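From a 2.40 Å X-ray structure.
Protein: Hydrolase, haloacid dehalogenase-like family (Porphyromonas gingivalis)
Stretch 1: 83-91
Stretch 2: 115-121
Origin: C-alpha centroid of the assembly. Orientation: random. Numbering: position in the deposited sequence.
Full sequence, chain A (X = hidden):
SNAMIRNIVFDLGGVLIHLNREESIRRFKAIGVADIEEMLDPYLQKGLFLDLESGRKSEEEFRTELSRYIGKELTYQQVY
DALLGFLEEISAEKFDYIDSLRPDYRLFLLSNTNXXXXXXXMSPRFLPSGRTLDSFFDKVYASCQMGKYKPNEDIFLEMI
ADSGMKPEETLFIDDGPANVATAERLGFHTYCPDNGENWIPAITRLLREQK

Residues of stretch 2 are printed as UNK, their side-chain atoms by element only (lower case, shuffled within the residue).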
# COMPACT_ATOMS: atom_id res chain seq x y z
N LEU A 83 10.02 -10.42 1.52
CA LEU A 83 8.99 -9.41 1.58
C LEU A 83 7.72 -9.90 0.88
O LEU A 83 6.60 -9.69 1.36
CB LEU A 83 9.48 -8.09 0.99
CG LEU A 83 9.66 -6.82 1.86
CD1 LEU A 83 9.15 -6.87 3.32
CD2 LEU A 83 11.08 -6.30 1.78
N LEU A 84 7.87 -10.58 -0.24
CA LEU A 84 6.68 -11.06 -0.92
C LEU A 84 5.90 -12.17 -0.17
O LEU A 84 4.79 -12.50 -0.57
CB LEU A 84 7.00 -11.46 -2.36
CG LEU A 84 6.58 -10.34 -3.30
CD1 LEU A 84 7.45 -9.08 -3.25
CD2 LEU A 84 6.66 -10.98 -4.63
N GLY A 85 6.47 -12.69 0.92
CA GLY A 85 5.75 -13.59 1.82
C GLY A 85 4.55 -12.93 2.46
O GLY A 85 3.62 -13.61 2.87
N PHE A 86 4.59 -11.60 2.59
CA PHE A 86 3.48 -10.78 3.04
C PHE A 86 2.21 -10.92 2.18
O PHE A 86 1.11 -10.80 2.72
CB PHE A 86 3.87 -9.29 3.02
CG PHE A 86 4.18 -8.71 4.38
CD1 PHE A 86 3.16 -8.37 5.25
CD2 PHE A 86 5.51 -8.47 4.77
CE1 PHE A 86 3.45 -7.78 6.51
CE2 PHE A 86 5.81 -7.91 6.03
CZ PHE A 86 4.78 -7.56 6.90
N LEU A 87 2.37 -11.17 0.88
CA LEU A 87 1.25 -11.05 -0.05
C LEU A 87 0.48 -12.36 -0.19
O LEU A 87 0.82 -13.21 -1.02
CB LEU A 87 1.68 -10.48 -1.42
CG LEU A 87 2.66 -9.31 -1.60
CD1 LEU A 87 2.47 -8.72 -3.00
CD2 LEU A 87 2.57 -8.18 -0.55
N GLU A 88 -0.56 -12.52 0.62
CA GLU A 88 -1.29 -13.78 0.74
C GLU A 88 -2.36 -13.94 -0.33
O GLU A 88 -2.58 -15.04 -0.81
CB GLU A 88 -1.86 -13.92 2.16
CG GLU A 88 -2.27 -15.36 2.57
CD GLU A 88 -3.77 -15.57 2.45
OE1 GLU A 88 -4.23 -16.75 2.39
OE2 GLU A 88 -4.50 -14.55 2.39
N GLU A 89 -3.02 -12.85 -0.71
CA GLU A 89 -3.92 -12.85 -1.86
C GLU A 89 -4.04 -11.50 -2.55
O GLU A 89 -4.44 -10.51 -1.94
CB GLU A 89 -5.33 -13.35 -1.52
CG GLU A 89 -6.25 -13.19 -2.75
CD GLU A 89 -7.65 -13.77 -2.61
OE1 GLU A 89 -8.31 -13.56 -1.57
OE2 GLU A 89 -8.10 -14.42 -3.59
N ILE A 90 -3.74 -11.49 -3.84
CA ILE A 90 -4.02 -10.35 -4.69
C ILE A 90 -5.45 -10.51 -5.21
O ILE A 90 -5.73 -11.37 -6.06
CB ILE A 90 -2.95 -10.24 -5.79
CG1 ILE A 90 -1.55 -10.13 -5.13
CG2 ILE A 90 -3.25 -9.07 -6.71
CD1 ILE A 90 -0.33 -10.46 -6.02
N SER A 91 -6.37 -9.71 -4.65
CA SER A 91 -7.81 -9.86 -4.94
C SER A 91 -8.18 -9.48 -6.37
O SER A 91 -8.37 -8.31 -6.69
CB SER A 91 -8.67 -9.06 -3.96
OG SER A 91 -10.02 -9.51 -4.04
N UNK A 115 10.01 -0.61 -2.86
CA UNK A 115 10.37 -0.89 -4.26
C UNK A 115 10.13 -2.32 -4.77
O UNK A 115 9.89 -2.49 -5.97
c UNK A 115 11.13 0.01 -2.13
c UNK A 115 12.10 0.30 -3.22
c UNK A 115 11.87 -0.60 -4.31
N UNK A 116 10.24 -3.33 -3.89
CA UNK A 116 10.06 -4.74 -4.25
C UNK A 116 8.61 -4.99 -4.66
O UNK A 116 8.34 -5.55 -5.72
c UNK A 116 12.93 -6.02 -3.19
c UNK A 116 10.42 -5.68 -3.10
o UNK A 116 15.61 -4.97 -0.93
c UNK A 116 14.20 -5.84 -2.66
c UNK A 116 13.27 -4.62 -0.81
c UNK A 116 12.01 -4.79 -1.34
c UNK A 116 11.81 -5.50 -2.53
c UNK A 116 14.36 -5.14 -1.47
N UNK A 117 7.67 -4.57 -3.81
CA UNK A 117 6.26 -4.77 -4.10
C UNK A 117 5.89 -4.00 -5.38
O UNK A 117 5.16 -4.50 -6.22
c UNK A 117 5.62 -5.35 -1.74
c UNK A 117 3.87 -4.41 -3.25
c UNK A 117 5.36 -4.38 -2.89
N UNK A 118 6.46 -2.81 -5.52
CA UNK A 118 6.26 -2.01 -6.71
C UNK A 118 6.82 -2.67 -7.97
O UNK A 118 6.18 -2.60 -9.02
c UNK A 118 5.95 0.36 -5.76
c UNK A 118 4.54 0.41 -6.37
c UNK A 118 6.84 -0.62 -6.52
c UNK A 118 6.63 1.74 -5.77
N UNK A 119 8.00 -3.29 -7.88
CA UNK A 119 8.51 -4.09 -8.97
C UNK A 119 7.49 -5.19 -9.36
O UNK A 119 7.24 -5.41 -10.55
c UNK A 119 9.90 -4.67 -8.66
o UNK A 119 12.21 -3.93 -8.31
o UNK A 119 10.80 -2.40 -9.01
c UNK A 119 11.04 -3.59 -8.67
N UNK A 120 6.90 -5.85 -8.37
CA UNK A 120 5.90 -6.89 -8.66
C UNK A 120 4.65 -6.30 -9.30
O UNK A 120 4.15 -6.79 -10.32
c UNK A 120 4.47 -9.62 -8.76
c UNK A 120 3.75 -9.26 -6.38
c UNK A 120 5.51 -7.70 -7.41
c UNK A 120 4.27 -8.60 -7.65
N UNK A 121 4.15 -5.23 -8.69
CA UNK A 121 2.93 -4.55 -9.11
C UNK A 121 2.99 -3.96 -10.51
O UNK A 121 1.96 -3.82 -11.16
c UNK A 121 2.54 -3.48 -8.09

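Position 115 carries three side-chain carbons that close a ring onto its own backbone N, and none of them reaches stretch 1. That closure defines Pro-115. Its O accepts from N of position 119 at 2.8 Å.

Position 116 has one carbon leading to a six-carbon ring that bears a single oxygen. Its CA-to-CB bond points toward stretch 1, where CD2 of Leu-83 lies 3.6 Å from a ring carbon. This is Tyr-116, and the ring atom is CD2. The methyl approaches the ring obliquely, while the hydroxyl is hydrogen-bonded elsewhere in the structure, so the polar tip is satisfied without help from this contact.

At position 117 there are three carbons, one of them carrying the other two: a side chain branched right at CB. The bond to CB points sideways, yet one methyl comes within reach of two leucines. The residue is Val-117; its CG2 sits 4.4 Å from CD1 of Leu-84 and 4.3 Å from CD2 of Leu-87, a short side chain bridging two longer ones.

Position 118 shows four carbons forked at the second, with no atom near stretch 1. It is Leu-118, on a part of the helix that this contact does not use.

Position 119 has two carbons, the second carrying two oxygens, and it too stays clear of stretch 1. Two carboxylate oxygens on so short a stem fit Asp-119, an exposed residue.

Position 120 again has four carbons forked at the second, but here CB points toward stretch 1 and one terminal carbon meets three side chains. This is Leu-120, chi1 t and chi2 p. Its CD2 lies 3.7 Å from CD1 of Leu-87, 3.8 Å from CD2 of Leu-84 and 4.3 Å from CD1 of Ile-90.

Position 121 has a single side-chain carbon, directed sideways and out of contact: Ala-121.

The contact works by apolar packing, with no hydrogen bond between the stretches and 319 Å² buried in all. Positions 116, 117 and 120 supply the helix side, a spacing that keeps them on one flank of a helical turn. On stretch 1, Leu-83, Leu-87 and Ile-90 point toward the helix, and Leu-84 starts sideways before its end comes nearer. The strand and helix axes approach to 13.0 Å, and the side chains of Leu-87, Ile-90, Val-117 and Leu-120 meet between them. Glu-88 and Glu-89, exposed and out of reach, leave this oily seam free of charge.

Stretch 2 115-121: PYVLDLA
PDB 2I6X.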